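Local coordinates for protein lectin (Trichosanthes anguina, PDB 4HR6) that forms the short A-alpha chain of a three-chain, nontoxic seed lectin homologous to type II ribosome-inactivating proteins, whose beta-trefoil chain probably binds carbohydrate, at residues 7-10 with 11-14. Numbering follows the deposited sequence.
Sequences EANS and GTYK
Glu-7 meets Thr-12 through its backbone: its carbonyl O lies 3.7 Å from the methyl CG2 of Thr-12. Ala-8 follows and passes close to the same threonine. Its CA lies 3.3 Å from Thr-12 OG1, and the residue packs on Phe-131 of a neighbouring lectin chain. Asn-9 is the N-cap of helix 10-24 and carries the contact by three bonds. Its backbone N donates to Thr-12 OG1 at 3.0 Å. Thr-12 holds this hydroxyl between its own backbone N and carbonyl carbon (chi1 64°), which turns it back toward the residue before the helix. In return Thr-12 N donates to Asn-9 OD1 at 3.2 Å. This bond is bent, 148° at the hydrogen, and the donor sits above the plane of the amide carbonyl rather than in it. The two side chains cross at about a right angle. The third bond is helical: Tyr-13 N reaches Asn-9 O at 3.0 Å and is nearly straight. Ser-10 opens the helix proper, and its carbonyl O accepts from Lys-14 N at 3.1 Å. The same oxygen lies at the edge of the Tyr-13 ring, near its plane. With chi1 at 177°, Ser-10 OG points away from its own backbone N and lies 3.7 Å from Lys-14 CE. The extended lysine carries NZ to a salt bridge with Asp-147 of another lectin chain, and Ser-10 OG is hydrogen-bonded to the same aspartate. Tyr-13 OH is hydrogen-bonded to the backbone O of Met-113 of the neighbouring chain that also supplies Phe-131. The helix start is therefore tied to both partner chains. The reciprocal bonds of Asn-9 and Thr-12 make a capping box, which satisfies Thr-12 N in the first turn of the helix.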
ATOM      1  N   GLU A   7     -14.407  25.558  -7.755  1.00 60.71           N
ATOM      2  CA  GLU A   7     -13.273  25.925  -6.918  1.00 69.41           C
ATOM      3  C   GLU A   7     -12.360  24.713  -6.681  1.00 67.06           C
ATOM      4  O   GLU A   7     -11.877  24.499  -5.575  1.00 74.74           O
ATOM      5  CB  GLU A   7     -13.764  26.561  -5.596  1.00 70.74           C
ATOM      6  CG  GLU A   7     -14.772  25.738  -4.793  1.00 74.47           C
ATOM      7  CD  GLU A   7     -15.294  26.459  -3.551  1.00 79.74           C
ATOM      8  OE1 GLU A   7     -14.863  27.605  -3.268  1.00 81.38           O
ATOM      9  OE2 GLU A   7     -16.142  25.871  -2.843  1.00 80.64           O
ATOM     10  N   ALA A   8     -12.098  23.951  -7.740  1.00 67.46           N
ATOM     11  CA  ALA A   8     -11.444  22.647  -7.616  1.00 66.21           C
ATOM     12  C   ALA A   8     -10.065  22.569  -8.254  1.00 61.66           C
ATOM     13  O   ALA A   8      -9.894  22.839  -9.441  1.00 63.54           O
ATOM     14  CB  ALA A   8     -12.323  21.570  -8.214  1.00 70.30           C
ATOM     15  N   ASN A   9      -9.090  22.176  -7.450  1.00 55.41           N
ATOM     16  CA  ASN A   9      -7.772  21.815  -7.948  1.00 55.34           C
ATOM     17  C   ASN A   9      -7.311  20.543  -7.237  1.00 51.35           C
ATOM     18  O   ASN A   9      -8.027  20.017  -6.387  1.00 47.80           O
ATOM     19  CB  ASN A   9      -6.782  22.963  -7.716  1.00 53.77           C
ATOM     20  CG  ASN A   9      -6.781  23.448  -6.284  1.00 55.35           C
ATOM     21  OD1 ASN A   9      -6.437  22.712  -5.355  1.00 55.70           O
ATOM     22  ND2 ASN A   9      -7.173  24.695  -6.091  1.00 58.81           N
ATOM     23  N   SER A  10      -6.117  20.069  -7.582  1.00 49.12           N
ATOM     24  CA  SER A  10      -5.534  18.889  -6.969  1.00 47.32           C
ATOM     25  C   SER A  10      -5.647  18.915  -5.446  1.00 44.60           C
ATOM     26  O   SER A  10      -6.053  17.926  -4.825  1.00 45.05           O
ATOM     27  CB  SER A  10      -4.070  18.748  -7.393  1.00 48.96           C
ATOM     28  OG  SER A  10      -3.469  17.645  -6.741  1.00 48.61           O
ATOM     29  N   GLY A  11      -5.326  20.059  -4.857  1.00 42.75           N
ATOM     30  CA  GLY A  11      -5.381  20.253  -3.410  1.00 42.11           C
ATOM     31  C   GLY A  11      -6.747  20.043  -2.774  1.00 43.67           C
ATOM     32  O   GLY A  11      -6.862  19.370  -1.742  1.00 43.70           O
ATOM     33  N   THR A  12      -7.786  20.615  -3.373  1.00 42.48           N
ATOM     34  CA  THR A  12      -9.138  20.492  -2.812  1.00 44.69           C
ATOM     35  C   THR A  12      -9.715  19.094  -3.089  1.00 40.22           C
ATOM     36  O   THR A  12     -10.452  18.579  -2.284  1.00 38.25           O
ATOM     37  CB  THR A  12     -10.107  21.568  -3.351  1.00 46.36           C
ATOM     38  OG1 THR A  12     -10.278  21.383  -4.758  1.00 51.75           O
ATOM     39  CG2 THR A  12      -9.551  22.980  -3.091  1.00 51.68           C
ATOM     40  N   TYR A  13      -9.378  18.497  -4.224  1.00 38.36           N
ATOM     41  CA  TYR A  13      -9.737  17.108  -4.484  1.00 36.41           C
ATOM     42  C   TYR A  13      -9.210  16.181  -3.377  1.00 36.18           C
ATOM     43  O   TYR A  13      -9.983  15.453  -2.767  1.00 36.31           O
ATOM     44  CB  TYR A  13      -9.234  16.661  -5.855  1.00 35.66           C
ATOM     45  CG  TYR A  13      -9.446  15.181  -6.094  1.00 36.31           C
ATOM     46  CD1 TYR A  13     -10.729  14.669  -6.299  1.00 35.05           C
ATOM     47  CD2 TYR A  13      -8.382  14.292  -6.063  1.00 35.60           C
ATOM     48  CE1 TYR A  13     -10.945  13.324  -6.491  1.00 35.48           C
ATOM     49  CE2 TYR A  13      -8.583  12.934  -6.263  1.00 38.35           C
ATOM     50  CZ  TYR A  13      -9.871  12.455  -6.465  1.00 37.01           C
ATOM     51  OH  TYR A  13     -10.076  11.113  -6.653  1.00 36.16           O
ATOM     52  N   LYS A  14      -7.918  16.267  -3.066  1.00 37.28           N
ATOM     53  CA  LYS A  14      -7.300  15.441  -2.007  1.00 37.61           C
ATOM     54  C   LYS A  14      -7.875  15.684  -0.624  1.00 38.77           C
ATOM     55  O   LYS A  14      -8.006  14.755   0.162  1.00 38.92           O
ATOM     56  CB  LYS A  14      -5.805  15.673  -1.927  1.00 39.12           C
ATOM     57  CG  LYS A  14      -5.040  15.129  -3.104  1.00 43.45           C
ATOM     58  CD  LYS A  14      -3.554  15.356  -2.883  1.00 48.51           C
ATOM     59  CE  LYS A  14      -2.756  15.152  -4.156  1.00 50.10           C
ATOM     60  NZ  LYS A  14      -1.370  15.702  -4.022  1.00 55.41           N
TER